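Local coordinates for mitochondrial RNA-binding protein 2 (Trypanosoma brucei, PDB 2GIA) that forms a complex with its partner MRP1 that binds guide RNA and acts as an RNA matchmaker in mitochondrial RNA editing, at residues D[98-110]-D[173-187]. Numbering follows the deposited sequence.
Sequences PAVYTARFLAVLE and SLMLQRFLTQALHYN
Leu106, Leu109 and Leu180 interlock as knobs into holes between helix 101-109 and helix 173-187. The axes approach to 9.9 Å and run roughly antiparallel, at 148°. Leu180 fits among Thr102, Phe105, Leu106 and Leu109; its CD1 lies 3.6 Å from Phe105 CB. Leu106 slides past it in the opposite direction, with CD2 3.7 Å from Leu180 CB, and reaches Leu184 CD2 with its other methyl. Leu109 CD1 lies 3.9 Å from Leu176 CG and also rests on the backbone of Gln177. The Thr102 methyl CG2, anti to the backbone N, touches Leu180 O and Leu184 CB.

One polar bond crosses the contact. Gln177 NE2 donates to Glu110 OE2 at 2.9 Å, in the amide plane but 33° out of the carboxylate plane, on the anti side. His137 of a neighbouring MRP1 subunit binds the same oxygen. The bend at chi2 (-75°) turns the Gln177 amide toward Glu110. Arg178 NH1 holds the other end of the amide, 3.0 Å from Gln177 OE1, which should fix its rotation.

Leu109 also packs on Phe127 and Phe137 of the second sheet. The arrangement is antiparallel helix-helix packing that joins the helices following the two four-stranded antiparallel sheets of this MRP-family fold.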
loop_
_atom_site.group_PDB
_atom_site.type_symbol
_atom_site.label_atom_id
_atom_site.label_comp_id
_atom_site.label_asym_id
_atom_site.label_seq_id
_atom_site.Cartn_x
_atom_site.Cartn_y
_atom_site.Cartn_z
ATOM N N PRO D 98 -20.352 5.457 -9.878
ATOM C CA PRO D 98 -20.512 4.055 -9.482
ATOM C C PRO D 98 -19.116 3.425 -9.444
ATOM O O PRO D 98 -18.186 3.897 -10.120
ATOM C CB PRO D 98 -21.334 3.452 -10.621
ATOM C CG PRO D 98 -21.994 4.624 -11.252
ATOM C CD PRO D 98 -20.971 5.714 -11.186
ATOM N N ALA D 99 -19.007 2.333 -8.707
ATOM C CA ALA D 99 -17.759 1.624 -8.520
ATOM C C ALA D 99 -17.020 1.264 -9.790
ATOM O O ALA D 99 -15.797 1.218 -9.795
ATOM C CB ALA D 99 -17.994 0.378 -7.689
ATOM N N VAL D 100 -17.743 1.018 -10.874
ATOM C CA VAL D 100 -17.078 0.650 -12.115
ATOM C C VAL D 100 -16.137 1.734 -12.644
ATOM O O VAL D 100 -15.188 1.419 -13.374
ATOM C CB VAL D 100 -18.110 0.282 -13.219
ATOM C CG1 VAL D 100 -18.971 1.500 -13.556
ATOM C CG2 VAL D 100 -17.391 -0.222 -14.462
ATOM N N TYR D 101 -16.376 3.001 -12.306
ATOM C CA TYR D 101 -15.486 4.057 -12.787
ATOM C C TYR D 101 -14.138 4.135 -12.045
ATOM O O TYR D 101 -13.224 4.790 -12.510
ATOM C CB TYR D 101 -16.149 5.424 -12.642
ATOM C CG TYR D 101 -17.130 5.748 -13.732
ATOM C CD1 TYR D 101 -16.695 5.926 -15.050
ATOM C CD2 TYR D 101 -18.499 5.820 -13.467
ATOM C CE1 TYR D 101 -17.596 6.156 -16.093
ATOM C CE2 TYR D 101 -19.426 6.060 -14.513
ATOM C CZ TYR D 101 -18.956 6.221 -15.821
ATOM O OH TYR D 101 -19.832 6.431 -16.868
ATOM N N THR D 102 -13.999 3.486 -10.899
ATOM C CA THR D 102 -12.736 3.646 -10.169
ATOM C C THR D 102 -11.521 3.250 -10.973
ATOM O O THR D 102 -10.548 4.036 -11.112
ATOM C CB THR D 102 -12.785 2.867 -8.862
ATOM O OG1 THR D 102 -13.957 3.288 -8.154
ATOM C CG2 THR D 102 -11.511 3.166 -7.979
ATOM N N ALA D 103 -11.559 2.043 -11.520
ATOM C CA ALA D 103 -10.450 1.562 -12.312
ATOM C C ALA D 103 -10.229 2.412 -13.567
ATOM O O ALA D 103 -9.093 2.508 -14.030
ATOM C CB ALA D 103 -10.679 0.070 -12.688
ATOM N N ARG D 104 -11.284 3.032 -14.129
ATOM C CA ARG D 104 -11.099 3.871 -15.343
ATOM C C ARG D 104 -10.391 5.177 -15.031
ATOM O O ARG D 104 -9.608 5.653 -15.843
ATOM C CB ARG D 104 -12.443 4.197 -16.025
ATOM C CG ARG D 104 -13.078 2.910 -16.636
ATOM C CD ARG D 104 -14.412 3.229 -17.327
ATOM N NE ARG D 104 -15.023 2.032 -17.891
ATOM C CZ ARG D 104 -14.863 1.610 -19.149
ATOM N NH1 ARG D 104 -14.101 2.281 -20.024
ATOM N NH2 ARG D 104 -15.492 0.510 -19.545
ATOM N N PHE D 105 -10.692 5.763 -13.872
ATOM C CA PHE D 105 -9.987 6.967 -13.434
ATOM C C PHE D 105 -8.549 6.568 -13.100
ATOM O O PHE D 105 -7.614 7.279 -13.459
ATOM C CB PHE D 105 -10.657 7.559 -12.198
ATOM C CG PHE D 105 -11.752 8.570 -12.537
ATOM C CD1 PHE D 105 -11.490 9.934 -12.470
ATOM C CD2 PHE D 105 -13.005 8.141 -12.943
ATOM C CE1 PHE D 105 -12.503 10.878 -12.815
ATOM C CE2 PHE D 105 -14.025 9.067 -13.288
ATOM C CZ PHE D 105 -13.761 10.422 -13.222
ATOM N N LEU D 106 -8.367 5.432 -12.412
ATOM C CA LEU D 106 -7.012 4.997 -12.062
ATOM C C LEU D 106 -6.203 4.808 -13.331
ATOM O O LEU D 106 -5.002 5.148 -13.388
ATOM C CB LEU D 106 -7.045 3.673 -11.220
ATOM C CG LEU D 106 -7.441 3.965 -9.751
ATOM C CD1 LEU D 106 -7.765 2.631 -9.037
ATOM C CD2 LEU D 106 -6.299 4.702 -9.003
ATOM N N ALA D 107 -6.842 4.256 -14.371
ATOM C CA ALA D 107 -6.101 4.023 -15.604
ATOM C C ALA D 107 -5.540 5.332 -16.179
ATOM O O ALA D 107 -4.452 5.332 -16.756
ATOM C CB ALA D 107 -6.977 3.291 -16.645
ATOM N N VAL D 108 -6.265 6.439 -16.004
ATOM C CA VAL D 108 -5.784 7.724 -16.501
ATOM C C VAL D 108 -4.645 8.229 -15.599
ATOM O O VAL D 108 -3.583 8.613 -16.093
ATOM C CB VAL D 108 -6.939 8.776 -16.576
ATOM C CG1 VAL D 108 -6.373 10.192 -16.908
ATOM C CG2 VAL D 108 -7.975 8.339 -17.662
ATOM N N LEU D 109 -4.845 8.184 -14.282
ATOM C CA LEU D 109 -3.825 8.631 -13.330
ATOM C C LEU D 109 -2.524 7.836 -13.477
ATOM O O LEU D 109 -1.442 8.370 -13.295
ATOM C CB LEU D 109 -4.358 8.471 -11.877
ATOM C CG LEU D 109 -5.547 9.401 -11.567
ATOM C CD1 LEU D 109 -6.368 8.973 -10.336
ATOM C CD2 LEU D 109 -4.978 10.780 -11.328
ATOM N N GLU D 110 -2.636 6.569 -13.837
ATOM C CA GLU D 110 -1.446 5.725 -13.925
ATOM C C GLU D 110 -0.824 5.708 -15.310
ATOM O O GLU D 110 0.120 4.972 -15.542
ATOM C CB GLU D 110 -1.769 4.281 -13.420
ATOM C CG GLU D 110 -2.133 4.263 -11.925
ATOM C CD GLU D 110 -2.688 2.929 -11.482
ATOM O OE1 GLU D 110 -2.455 1.941 -12.203
ATOM O OE2 GLU D 110 -3.345 2.854 -10.419
ATOM N N SER D 173 -3.315 15.224 -7.728
ATOM C CA SER D 173 -3.491 14.058 -8.564
ATOM C C SER D 173 -3.009 12.824 -7.796
ATOM O O SER D 173 -3.630 11.764 -7.852
ATOM C CB SER D 173 -2.663 14.204 -9.841
ATOM O OG SER D 173 -3.170 15.274 -10.615
ATOM N N LEU D 174 -1.879 12.973 -7.102
ATOM C CA LEU D 174 -1.339 11.867 -6.292
ATOM C C LEU D 174 -2.367 11.550 -5.210
ATOM O O LEU D 174 -2.650 10.395 -4.928
ATOM C CB LEU D 174 -0.010 12.314 -5.655
ATOM C CG LEU D 174 0.762 11.284 -4.834
ATOM C CD1 LEU D 174 0.857 9.979 -5.619
ATOM C CD2 LEU D 174 2.187 11.828 -4.545
ATOM N N MET D 175 -2.938 12.586 -4.594
ATOM C CA MET D 175 -3.959 12.361 -3.583
ATOM C C MET D 175 -5.133 11.588 -4.148
ATOM O O MET D 175 -5.628 10.677 -3.508
ATOM C CB MET D 175 -4.475 13.677 -3.007
ATOM C CG MET D 175 -3.468 14.378 -2.117
ATOM S SD MET D 175 -4.012 16.060 -1.631
ATOM C CE MET D 175 -5.231 15.507 -0.550
ATOM N N LEU D 176 -5.579 11.946 -5.353
ATOM C CA LEU D 176 -6.709 11.236 -5.952
ATOM C C LEU D 176 -6.310 9.783 -6.269
ATOM O O LEU D 176 -7.105 8.875 -6.063
ATOM C CB LEU D 176 -7.175 11.967 -7.236
ATOM C CG LEU D 176 -8.363 11.318 -7.970
ATOM C CD1 LEU D 176 -9.629 11.382 -7.094
ATOM C CD2 LEU D 176 -8.576 12.032 -9.312
ATOM N N GLN D 177 -5.085 9.555 -6.758
ATOM C CA GLN D 177 -4.686 8.185 -7.073
ATOM C C GLN D 177 -4.661 7.320 -5.793
ATOM O O GLN D 177 -5.110 6.175 -5.813
ATOM C CB GLN D 177 -3.307 8.179 -7.799
ATOM C CG GLN D 177 -2.904 6.829 -8.558
ATOM C CD GLN D 177 -2.452 5.680 -7.628
ATOM O OE1 GLN D 177 -1.967 5.925 -6.531
ATOM N NE2 GLN D 177 -2.579 4.414 -8.093
ATOM N N ARG D 178 -4.139 7.854 -4.682
ATOM C CA ARG D 178 -4.103 7.051 -3.431
ATOM C C ARG D 178 -5.514 6.859 -2.876
ATOM O O ARG D 178 -5.855 5.795 -2.347
ATOM C CB ARG D 178 -3.203 7.719 -2.369
ATOM C CG ARG D 178 -1.722 7.877 -2.822
ATOM C CD ARG D 178 -1.203 6.602 -3.544
ATOM N NE ARG D 178 -1.229 5.371 -2.719
ATOM C CZ ARG D 178 -1.127 4.126 -3.209
ATOM N NH1 ARG D 178 -1.007 3.925 -4.529
ATOM N NH2 ARG D 178 -1.059 3.078 -2.380
ATOM N N PHE D 179 -6.326 7.909 -2.961
ATOM C CA PHE D 179 -7.695 7.828 -2.476
ATOM C C PHE D 179 -8.469 6.737 -3.226
ATOM O O PHE D 179 -9.108 5.893 -2.601
ATOM C CB PHE D 179 -8.415 9.176 -2.658
ATOM C CG PHE D 179 -9.867 9.138 -2.208
ATOM C CD1 PHE D 179 -10.885 8.881 -3.127
ATOM C CD2 PHE D 179 -10.204 9.362 -0.883
ATOM C CE1 PHE D 179 -12.216 8.861 -2.721
ATOM C CE2 PHE D 179 -11.538 9.352 -0.448
ATOM C CZ PHE D 179 -12.553 9.103 -1.375
ATOM N N LEU D 180 -8.410 6.763 -4.560
ATOM C CA LEU D 180 -9.088 5.762 -5.373
ATOM C C LEU D 180 -8.493 4.385 -5.108
ATOM O O LEU D 180 -9.209 3.375 -5.122
ATOM C CB LEU D 180 -8.955 6.076 -6.873
ATOM C CG LEU D 180 -9.762 7.336 -7.258
ATOM C CD1 LEU D 180 -9.608 7.605 -8.710
ATOM C CD2 LEU D 180 -11.253 7.162 -6.893
ATOM N N THR D 181 -7.180 4.321 -4.910
ATOM C CA THR D 181 -6.558 3.006 -4.594
ATOM C C THR D 181 -7.161 2.453 -3.296
ATOM O O THR D 181 -7.528 1.255 -3.226
ATOM C CB THR D 181 -5.042 3.158 -4.475
ATOM O OG1 THR D 181 -4.513 3.413 -5.798
ATOM C CG2 THR D 181 -4.383 1.849 -3.906
ATOM N N GLN D 182 -7.260 3.301 -2.262
ATOM C CA GLN D 182 -7.881 2.849 -0.986
ATOM C C GLN D 182 -9.365 2.500 -1.230
ATOM O O GLN D 182 -9.831 1.479 -0.761
ATOM C CB GLN D 182 -7.837 3.948 0.079
ATOM C CG GLN D 182 -6.410 4.187 0.598
ATOM C CD GLN D 182 -6.004 3.098 1.570
ATOM O OE1 GLN D 182 -6.458 3.061 2.712
ATOM N NE2 GLN D 182 -5.173 2.210 1.120
ATOM N N ALA D 183 -10.113 3.343 -1.962
ATOM C CA ALA D 183 -11.536 3.011 -2.171
ATOM C C ALA D 183 -11.703 1.647 -2.869
ATOM O O ALA D 183 -12.573 0.833 -2.474
ATOM C CB ALA D 183 -12.244 4.118 -2.982
ATOM N N LEU D 184 -10.869 1.371 -3.875
ATOM C CA LEU D 184 -10.982 0.104 -4.584
ATOM C C LEU D 184 -10.615 -1.054 -3.617
ATOM O O LEU D 184 -11.272 -2.102 -3.586
ATOM C CB LEU D 184 -10.063 0.108 -5.791
ATOM C CG LEU D 184 -10.029 -1.116 -6.704
ATOM C CD1 LEU D 184 -11.473 -1.410 -7.233
ATOM C CD2 LEU D 184 -9.049 -0.870 -7.855
ATOM N N HIS D 185 -9.571 -0.857 -2.819
ATOM C CA HIS D 185 -9.107 -1.887 -1.822
ATOM C C HIS D 185 -10.240 -2.242 -0.833
ATOM O O HIS D 185 -10.579 -3.425 -0.631
ATOM C CB HIS D 185 -7.921 -1.302 -1.027
ATOM C CG HIS D 185 -7.263 -2.275 -0.092
ATOM N ND1 HIS D 185 -6.401 -3.255 -0.532
ATOM C CD2 HIS D 185 -7.293 -2.379 1.260
ATOM C CE1 HIS D 185 -5.926 -3.925 0.508
ATOM N NE2 HIS D 185 -6.448 -3.414 1.609
ATOM N N TYR D 186 -10.828 -1.211 -0.219
ATOM C CA TYR D 186 -11.912 -1.422 0.723
ATOM C C TYR D 186 -13.196 -1.936 0.038
ATOM O O TYR D 186 -13.798 -2.872 0.534
ATOM C CB TYR D 186 -12.213 -0.143 1.517
ATOM C CG TYR D 186 -11.194 0.050 2.642
ATOM C CD1 TYR D 186 -11.511 -0.286 3.961
ATOM C CD2 TYR D 186 -9.890 0.480 2.361
ATOM C CE1 TYR D 186 -10.528 -0.215 4.998
ATOM C CE2 TYR D 186 -8.904 0.562 3.367
ATOM C CZ TYR D 186 -9.241 0.201 4.692
ATOM O OH TYR D 186 -8.272 0.198 5.675
ATOM N N ASN D 187 -13.582 -1.357 -1.097
ATOM C CA ASN D 187 -14.799 -1.818 -1.767
ATOM C C ASN D 187 -14.720 -3.259 -2.241
ATOM O O ASN D 187 -15.748 -3.951 -2.379
ATOM C CB ASN D 187 -15.144 -0.910 -2.953
ATOM C CG ASN D 187 -16.591 -1.098 -3.394
ATOM O OD1 ASN D 187 -17.524 -0.875 -2.603
ATOM N ND2 ASN D 187 -16.788 -1.531 -4.642
#